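Local coordinates for protein arylsulfatase (Pseudoalteromonas sp. MB47, PDB 7AJ0) that probably removes sulfate groups from the algal polysaccharide fucoidan as a calcium-binding, exo-acting sulfatase that assembles into a hexamer, at residues A[268-281]-A[290-304]. Residues are numbered along the deposited sequence; the frame is centred on the assembly and turned at random.
Sequences FSKIHNDNYPAPKY and PVRDAMVEVDDITGE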
ATOM      1  N   PHE A 268      -0.656  32.765  21.743  1.00 22.99           N
ATOM      2  CA  PHE A 268      -1.214  33.147  20.456  1.00 23.09           C
ATOM      3  C   PHE A 268      -2.384  32.244  20.090  1.00 23.18           C
ATOM      4  O   PHE A 268      -2.386  31.045  20.391  1.00 23.32           O
ATOM      5  CB  PHE A 268      -0.162  33.047  19.346  1.00 24.97           C
ATOM      6  CG  PHE A 268       0.979  34.005  19.483  1.00 22.80           C
ATOM      7  CD1 PHE A 268       0.903  35.274  18.939  1.00 23.06           C
ATOM      8  CD2 PHE A 268       2.144  33.625  20.124  1.00 22.57           C
ATOM      9  CE1 PHE A 268       1.957  36.153  19.051  1.00 23.11           C
ATOM     10  CE2 PHE A 268       3.203  34.502  20.238  1.00 22.62           C
ATOM     11  CZ  PHE A 268       3.109  35.766  19.699  1.00 22.89           C
ATOM     12  N   SER A 269      -3.383  32.822  19.423  1.00 23.49           N
ATOM     13  CA  SER A 269      -4.386  31.997  18.761  1.00 23.60           C
ATOM     14  C   SER A 269      -3.810  31.360  17.501  1.00 23.33           C
ATOM     15  O   SER A 269      -4.116  30.207  17.181  1.00 23.26           O
ATOM     16  CB  SER A 269      -5.620  32.824  18.414  1.00 25.94           C
ATOM     17  OG  SER A 269      -6.533  32.056  17.647  1.00 24.24           O
ATOM     18  N   LYS A 270      -2.978  32.096  16.774  1.00 23.24           N
ATOM     19  CA  LYS A 270      -2.306  31.540  15.606  1.00 25.92           C
ATOM     20  C   LYS A 270      -1.304  30.475  16.039  1.00 22.64           C
ATOM     21  O   LYS A 270      -0.769  30.524  17.149  1.00 22.51           O
ATOM     22  CB  LYS A 270      -1.612  32.652  14.826  1.00 23.10           C
ATOM     23  CG  LYS A 270      -2.577  33.581  14.113  1.00 23.52           C
ATOM     24  CD  LYS A 270      -1.956  34.945  13.854  1.00 23.67           C
ATOM     25  CE  LYS A 270      -2.929  35.854  13.111  1.00 24.14           C
ATOM     26  NZ  LYS A 270      -4.217  36.033  13.843  1.00 24.44           N
ATOM     27  N   ILE A 271      -1.040  29.499  15.157  1.00 22.50           N
ATOM     28  CA  ILE A 271      -1.572  29.429  13.807  1.00 22.69           C
ATOM     29  C   ILE A 271      -2.636  28.337  13.678  1.00 22.82           C
ATOM     30  O   ILE A 271      -2.669  27.594  12.696  1.00 22.84           O
ATOM     31  CB  ILE A 271      -0.438  29.166  12.781  1.00 22.73           C
ATOM     32  CG1 ILE A 271       0.322  27.882  13.136  1.00 22.22           C
ATOM     33  CG2 ILE A 271       0.523  30.343  12.734  1.00 22.51           C
ATOM     34  CD1 ILE A 271       1.295  27.441  12.069  1.00 28.53           C
ATOM     35  N   HIS A 272      -3.499  28.233  14.683  1.00 22.95           N
ATOM     36  CA  HIS A 272      -4.605  27.290  14.622  1.00 23.17           C
ATOM     37  C   HIS A 272      -5.573  27.685  13.511  1.00 23.56           C
ATOM     38  O   HIS A 272      -5.785  28.869  13.234  1.00 23.75           O
ATOM     39  CB  HIS A 272      -5.342  27.247  15.961  1.00 23.32           C
ATOM     40  CG  HIS A 272      -6.032  25.947  16.233  1.00 23.44           C
ATOM     41  ND1 HIS A 272      -7.149  25.534  15.539  1.00 23.81           N
ATOM     42  CD2 HIS A 272      -5.767  24.971  17.133  1.00 23.30           C
ATOM     43  CE1 HIS A 272      -7.540  24.359  15.998  1.00 23.88           C
ATOM     44  NE2 HIS A 272      -6.717  23.994  16.964  1.00 23.58           N
ATOM     45  N   ASN A 273      -6.160  26.682  12.867  1.00 23.71           N
ATOM     46  CA  ASN A 273      -7.182  26.948  11.860  1.00 24.16           C
ATOM     47  C   ASN A 273      -8.472  27.399  12.538  1.00 24.57           C
ATOM     48  O   ASN A 273      -8.746  27.040  13.685  1.00 24.55           O
ATOM     49  CB  ASN A 273      -7.439  25.698  11.019  1.00 28.25           C
ATOM     50  CG  ASN A 273      -8.375  24.717  11.701  1.00 24.47           C
ATOM     51  OD1 ASN A 273      -8.018  24.090  12.698  1.00 24.23           O
ATOM     52  ND2 ASN A 273      -9.579  24.575  11.160  1.00 24.97           N
ATOM     53  N   ASP A 274      -9.268  28.205  11.832  1.00 24.99           N
ATOM     54  CA  ASP A 274      -8.956  28.745  10.513  1.00 28.21           C
ATOM     55  C   ASP A 274      -8.239  30.081  10.680  1.00 24.95           C
ATOM     56  O   ASP A 274      -8.729  30.968  11.380  1.00 25.15           O
ATOM     57  CB  ASP A 274     -10.240  28.914   9.700  1.00 25.69           C
ATOM     58  CG  ASP A 274     -11.036  27.626   9.605  1.00 35.65           C
ATOM     59  OD1 ASP A 274     -10.482  26.624   9.102  1.00 25.69           O
ATOM     60  OD2 ASP A 274     -12.203  27.607  10.054  1.00 27.72           O
ATOM     61  N   ASN A 275      -7.081  30.221  10.040  1.00 24.66           N
ATOM     62  CA  ASN A 275      -6.247  31.398  10.233  1.00 24.53           C
ATOM     63  C   ASN A 275      -6.822  32.600   9.498  1.00 25.00           C
ATOM     64  O   ASN A 275      -7.099  32.533   8.297  1.00 25.27           O
ATOM     65  CB  ASN A 275      -4.820  31.130   9.756  1.00 24.16           C
ATOM     66  CG  ASN A 275      -3.995  30.404  10.786  1.00 23.70           C
ATOM     67  OD1 ASN A 275      -3.579  30.990  11.786  1.00 29.34           O
ATOM     68  ND2 ASN A 275      -3.750  29.121  10.554  1.00 23.51           N
ATOM     69  N   TYR A 276      -6.989  33.704  10.225  1.00 25.14           N
ATOM     70  CA  TYR A 276      -7.454  34.971   9.663  1.00 25.60           C
ATOM     71  C   TYR A 276      -6.574  36.085  10.209  1.00 25.49           C
ATOM     72  O   TYR A 276      -6.872  36.674  11.258  1.00 25.58           O
ATOM     73  CB  TYR A 276      -8.928  35.205   9.979  1.00 26.10           C
ATOM     74  CG  TYR A 276      -9.842  34.444   9.053  1.00 26.42           C
ATOM     75  CD1 TYR A 276     -10.245  34.993   7.846  1.00 26.87           C
ATOM     76  CD2 TYR A 276     -10.284  33.169   9.374  1.00 26.31           C
ATOM     77  CE1 TYR A 276     -11.070  34.301   6.989  1.00 27.22           C
ATOM     78  CE2 TYR A 276     -11.110  32.467   8.522  1.00 26.65           C
ATOM     79  CZ  TYR A 276     -11.500  33.037   7.331  1.00 27.11           C
ATOM     80  OH  TYR A 276     -12.323  32.343   6.477  1.00 27.50           O
ATOM     81  N   PRO A 277      -5.472  36.395   9.529  1.00 25.34           N
ATOM     82  CA  PRO A 277      -4.592  37.468  10.002  1.00 25.28           C
ATOM     83  C   PRO A 277      -5.263  38.829   9.904  1.00 25.82           C
ATOM     84  O   PRO A 277      -6.279  39.011   9.230  1.00 26.26           O
ATOM     85  CB  PRO A 277      -3.379  37.385   9.062  1.00 25.12           C
ATOM     86  CG  PRO A 277      -3.459  36.035   8.430  1.00 24.93           C
ATOM     87  CD  PRO A 277      -4.920  35.708   8.346  1.00 25.23           C
ATOM     88  N   ALA A 278      -4.670  39.799  10.593  1.00 25.84           N
ATOM     89  CA  ALA A 278      -5.166  41.162  10.509  1.00 26.38           C
ATOM     90  C   ALA A 278      -5.054  41.661   9.069  1.00 26.71           C
ATOM     91  O   ALA A 278      -4.165  41.236   8.325  1.00 26.49           O
ATOM     92  CB  ALA A 278      -4.385  42.076  11.447  1.00 26.34           C
ATOM     93  N   PRO A 279      -5.957  42.553   8.646  1.00 27.31           N
ATOM     94  CA  PRO A 279      -5.882  43.077   7.268  1.00 27.71           C
ATOM     95  C   PRO A 279      -4.509  43.588   6.868  1.00 27.62           C
ATOM     96  O   PRO A 279      -4.110  43.433   5.707  1.00 27.73           O
ATOM     97  CB  PRO A 279      -6.925  44.207   7.278  1.00 28.39           C
ATOM     98  CG  PRO A 279      -7.933  43.765   8.290  1.00 28.36           C
ATOM     99  CD  PRO A 279      -7.157  43.032   9.361  1.00 27.70           C
ATOM    100  N   LYS A 280      -3.777  44.202   7.800  1.00 27.48           N
ATOM    101  CA  LYS A 280      -2.416  44.641   7.521  1.00 27.41           C
ATOM    102  C   LYS A 280      -1.586  43.554   6.849  1.00 27.00           C
ATOM    103  O   LYS A 280      -0.738  43.845   5.997  1.00 31.57           O
ATOM    104  CB  LYS A 280      -1.731  45.064   8.825  1.00 27.19           C
ATOM    105  CG  LYS A 280      -2.008  46.479   9.275  1.00 34.58           C
ATOM    106  CD  LYS A 280      -1.886  46.623  10.797  1.00 48.21           C
ATOM    107  CE  LYS A 280      -0.722  45.822  11.377  1.00 27.55           C
ATOM    108  NZ  LYS A 280      -0.577  46.045  12.850  1.00 50.11           N
ATOM    109  N   TYR A 281      -1.804  42.295   7.228  1.00 29.43           N
ATOM    110  CA  TYR A 281      -0.910  41.206   6.862  1.00 26.11           C
ATOM    111  C   TYR A 281      -1.400  40.383   5.681  1.00 26.21           C
ATOM    112  O   TYR A 281      -0.784  39.360   5.361  1.00 25.89           O
ATOM    113  CB  TYR A 281      -0.690  40.291   8.069  1.00 25.55           C
ATOM    114  CG  TYR A 281      -0.013  40.983   9.224  1.00 34.55           C
ATOM    115  CD1 TYR A 281       1.326  41.337   9.151  1.00 33.04           C
ATOM    116  CD2 TYR A 281      -0.710  41.288  10.384  1.00 25.47           C
ATOM    117  CE1 TYR A 281       1.952  41.974  10.199  1.00 25.35           C
ATOM    118  CE2 TYR A 281      -0.093  41.924  11.438  1.00 25.43           C
ATOM    119  CZ  TYR A 281       1.239  42.264  11.339  1.00 25.37           C
ATOM    120  OH  TYR A 281       1.858  42.897  12.387  1.00 25.38           O
ATOM    121  N   PRO A 290      -3.006  32.369   3.964  1.00 25.12           N
ATOM    122  CA  PRO A 290      -3.404  32.761   5.328  1.00 24.93           C
ATOM    123  C   PRO A 290      -2.474  32.272   6.426  1.00 24.39           C
ATOM    124  O   PRO A 290      -2.137  33.050   7.325  1.00 24.26           O
ATOM    125  CB  PRO A 290      -4.810  32.154   5.460  1.00 25.14           C
ATOM    126  CG  PRO A 290      -5.334  32.149   4.068  1.00 25.62           C
ATOM    127  CD  PRO A 290      -4.146  31.851   3.182  1.00 25.52           C
ATOM    128  N   VAL A 291      -2.039  31.010   6.382  1.00 24.11           N
ATOM    129  CA  VAL A 291      -1.247  30.479   7.487  1.00 23.65           C
ATOM    130  C   VAL A 291       0.153  31.080   7.498  1.00 23.48           C
ATOM    131  O   VAL A 291       0.775  31.199   8.561  1.00 24.26           O
ATOM    132  CB  VAL A 291      -1.197  28.942   7.415  1.00 23.46           C
ATOM    133  CG1 VAL A 291      -0.306  28.490   6.271  1.00 23.50           C
ATOM    134  CG2 VAL A 291      -0.714  28.366   8.737  1.00 23.06           C
ATOM    135  N   ARG A 292       0.681  31.459   6.334  1.00 23.72           N
ATOM    136  CA  ARG A 292       1.993  32.096   6.296  1.00 23.65           C
ATOM    137  C   ARG A 292       1.901  33.572   6.665  1.00 23.84           C
ATOM    138  O   ARG A 292       2.774  34.096   7.368  1.00 23.70           O
ATOM    139  CB  ARG A 292       2.621  31.937   4.911  1.00 23.90           C
ATOM    140  CG  ARG A 292       2.833  30.498   4.478  1.00 23.78           C
ATOM    141  CD  ARG A 292       3.913  29.785   5.291  1.00 23.37           C
ATOM    142  NE  ARG A 292       4.163  28.448   4.754  1.00 23.33           N
ATOM    143  CZ  ARG A 292       3.716  27.312   5.290  1.00 23.11           C
ATOM    144  NH1 ARG A 292       3.000  27.319   6.408  1.00 22.90           N
ATOM    145  NH2 ARG A 292       4.002  26.159   4.705  1.00 23.14           N
ATOM    146  N   ASP A 293       0.859  34.259   6.187  1.00 24.22           N
ATOM    147  CA  ASP A 293       0.602  35.619   6.647  1.00 24.44           C
ATOM    148  C   ASP A 293       0.465  35.656   8.164  1.00 24.15           C
ATOM    149  O   ASP A 293       0.938  36.593   8.817  1.00 24.18           O
ATOM    150  CB  ASP A 293      -0.663  36.169   5.990  1.00 24.91           C
ATOM    151  CG  ASP A 293      -0.498  36.409   4.502  1.00 25.77           C
ATOM    152  OD1 ASP A 293       0.642  36.310   3.997  1.00 27.37           O
ATOM    153  OD2 ASP A 293      -1.515  36.698   3.835  1.00 25.72           O
ATOM    154  N   ALA A 294      -0.188  34.641   8.739  1.00 23.93           N
ATOM    155  CA  ALA A 294      -0.316  34.567  10.189  1.00 23.70           C
ATOM    156  C   ALA A 294       1.038  34.386  10.855  1.00 23.35           C
ATOM    157  O   ALA A 294       1.264  34.898  11.958  1.00 23.28           O
ATOM    158  CB  ALA A 294      -1.248  33.418  10.577  1.00 23.58           C
ATOM    159  N   MET A 295       1.952  33.664  10.204  1.00 23.18           N
ATOM    160  CA  MET A 295       3.284  33.480  10.771  1.00 22.92           C
ATOM    161  C   MET A 295       4.042  34.802  10.811  1.00 23.11           C
ATOM    162  O   MET A 295       4.795  35.064  11.754  1.00 22.98           O
ATOM    163  CB  MET A 295       4.047  32.429   9.964  1.00 22.78           C
ATOM    164  CG  MET A 295       5.219  31.794  10.707  1.00 34.71           C
ATOM    165  SD  MET A 295       4.760  31.153  12.332  1.00 52.38           S
ATOM    166  CE  MET A 295       6.221  31.559  13.285  1.00 37.72           C
ATOM    167  N   VAL A 296       3.847  35.654   9.802  1.00 23.48           N
ATOM    168  CA  VAL A 296       4.473  36.972   9.817  1.00 23.74           C
ATOM    169  C   VAL A 296       3.884  37.828  10.933  1.00 23.83           C
ATOM    170  O   VAL A 296       4.600  38.588  11.594  1.00 23.89           O
ATOM    171  CB  VAL A 296       4.323  37.646   8.441  1.00 24.17           C
ATOM    172  CG1 VAL A 296       4.789  39.088   8.495  1.00 24.53           C
ATOM    173  CG2 VAL A 296       5.108  36.872   7.387  1.00 24.15           C
ATOM    174  N   GLU A 297       2.572  37.719  11.162  1.00 23.89           N
ATOM    175  CA  GLU A 297       1.952  38.462  12.255  1.00 24.02           C
ATOM    176  C   GLU A 297       2.504  38.014  13.604  1.00 23.70           C
ATOM    177  O   GLU A 297       2.817  38.847  14.461  1.00 23.82           O
ATOM    178  CB  GLU A 297       0.432  38.294  12.209  1.00 24.19           C
ATOM    179  CG  GLU A 297      -0.306  38.952  13.375  1.00 24.37           C
ATOM    180  CD  GLU A 297      -1.771  39.238  13.067  1.00 25.93           C
ATOM    181  OE1 GLU A 297      -2.199  38.999  11.918  1.00 24.88           O
ATOM    182  OE2 GLU A 297      -2.496  39.704  13.974  1.00 24.95           O
ATOM    183  N   VAL A 298       2.633  36.702  13.811  1.00 23.33           N
ATOM    184  CA  VAL A 298       3.173  36.200  15.072  1.00 24.25           C
ATOM    185  C   VAL A 298       4.588  36.718  15.293  1.00 23.05           C
ATOM    186  O   VAL A 298       4.973  37.062  16.416  1.00 36.48           O
ATOM    187  CB  VAL A 298       3.129  34.661  15.097  1.00 22.72           C
ATOM    188  CG1 VAL A 298       4.010  34.122  16.214  1.00 29.92           C
ATOM    189  CG2 VAL A 298       1.698  34.175  15.255  1.00 22.78           C
ATOM    190  N   ASP A 299       5.387  36.773  14.227  1.00 23.09           N
ATOM    191  CA  ASP A 299       6.763  37.233  14.365  1.00 23.96           C
ATOM    192  C   ASP A 299       6.820  38.719  14.696  1.00 23.52           C
ATOM    193  O   ASP A 299       7.683  39.156  15.466  1.00 23.58           O
ATOM    194  CB  ASP A 299       7.545  36.941  13.084  1.00 23.18           C
ATOM    195  CG  ASP A 299       8.984  37.415  13.160  1.00 33.54           C
ATOM    196  OD1 ASP A 299       9.781  36.772  13.875  1.00 23.83           O
ATOM    197  OD2 ASP A 299       9.314  38.434  12.511  1.00 31.16           O
ATOM    198  N   ASP A 300       5.914  39.513  14.120  1.00 23.82           N
ATOM    199  CA  ASP A 300       5.889  40.940  14.427  1.00 24.23           C
ATOM    200  C   ASP A 300       5.466  41.183  15.870  1.00 24.23           C
ATOM    201  O   ASP A 300       6.048  42.027  16.560  1.00 24.46           O
ATOM    202  CB  ASP A 300       4.950  41.673  13.469  1.00 24.59           C
ATOM    203  CG  ASP A 300       5.580  41.924  12.111  1.00 28.42           C
ATOM    204  OD1 ASP A 300       6.769  41.586  11.927  1.00 32.79           O
ATOM    205  OD2 ASP A 300       4.885  42.465  11.226  1.00 51.96           O
ATOM    206  N   ILE A 301       4.451  40.457  16.343  1.00 24.04           N
ATOM    207  CA  ILE A 301       4.016  40.611  17.727  1.00 24.09           C
ATOM    208  C   ILE A 301       5.136  40.214  18.678  1.00 23.88           C
ATOM    209  O   ILE A 301       5.373  40.878  19.694  1.00 24.09           O
ATOM    210  CB  ILE A 301       2.732  39.798  17.975  1.00 23.97           C
ATOM    211  CG1 ILE A 301       1.562  40.439  17.222  1.00 24.31           C
ATOM    212  CG2 ILE A 301       2.430  39.705  19.461  1.00 24.00           C
ATOM    213  CD1 ILE A 301       0.342  39.545  17.084  1.00 24.23           C
ATOM    214  N   THR A 302       5.852  39.132  18.357  1.00 23.52           N
ATOM    215  CA  THR A 302       7.011  38.741  19.151  1.00 23.37           C
ATOM    216  C   THR A 302       8.006  39.888  19.272  1.00 23.70           C
ATOM    217  O   THR A 302       8.491  40.195  20.367  1.00 23.82           O
ATOM    218  CB  THR A 302       7.682  37.516  18.523  1.00 28.13           C
ATOM    219  OG1 THR A 302       6.788  36.397  18.574  1.00 22.75           O
ATOM    220  CG2 THR A 302       8.978  37.175  19.254  1.00 29.19           C
ATOM    221  N   GLY A 303       8.324  40.538  18.151  1.00 23.90           N
ATOM    222  CA  GLY A 303       9.243  41.657  18.194  1.00 24.28           C
ATOM    223  C   GLY A 303       8.710  42.842  18.972  1.00 25.06           C
ATOM    224  O   GLY A 303       9.478  43.549  19.633  1.00 24.95           O
ATOM    225  N   GLU A 304       7.397  43.076  18.911  1.00 24.75           N
ATOM    226  CA  GLU A 304       6.809  44.184  19.656  1.00 25.17           C
ATOM    227  C   GLU A 304       6.916  43.955  21.160  1.00 25.14           C
ATOM    228  O   GLU A 304       7.192  44.893  21.917  1.00 25.53           O
ATOM    229  CB  GLU A 304       5.348  44.375  19.243  1.00 25.29           C
ATOM    230  CG  GLU A 304       5.158  44.906  17.823  1.00 33.82           C
ATOM    231  CD  GLU A 304       3.756  44.658  17.282  1.00 45.12           C
ATOM    232  OE1 GLU A 304       2.862  44.304  18.080  1.00 36.48           O
ATOM    233  OE2 GLU A 304       3.547  44.810  16.056  1.00 40.55           O
TER
HETATM  234  O   HOH W   1      -5.014  38.964  14.491  1.00 30.41           O
HETATM  235  O   HOH W   2       1.269  43.032  15.004  1.00 24.44           O
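E297 leaves its helix with CG anti to the backbone N (chi1 176°) and runs on extended, while Y281 turns CG anti to its own carbonyl carbon (chi1 -63°); between them these torsions lay the tyrosine ring over the glutamate stem. E297 CB sits 3.9 Å from the ring centroid of Y281, a CH-pi contact over one face, and the carboxylate follows along the CD2 rim of the ring and reaches A278. There the syn lone pair of E297 OE1 accepts from A278 N at 2.9 Å, a nearly straight bond (167°). OE2 accepts from Q242 and from a water that also binds K270 NZ; the lysine itself makes its salt bridge with D241. At the far end of the ring, Y281 OH lies 2.7 Å from a second water, which donates to E304 OE2; the other oxygen of that carboxylate pairs with R245. A leucine in place of Y281 would probably leave that water without one of its mates and the stem of E297 without its aromatic cover. One turn earlier on the helix than E297, A294 CB packs 3.7 Å from K270 CD and 4.0 Å from P277 CG. At the other end of the interface V298 CG1 lies over one face of the F268 ring, 4.0 Å from the centroid, in a CH-pi contact, with I301 CG2 at the ring edge. This is the loop between parallel strand 262-267 and helix 290-311 in the alkaline phosphatase-like sulfatase fold, folded back on that helix near the calcium site.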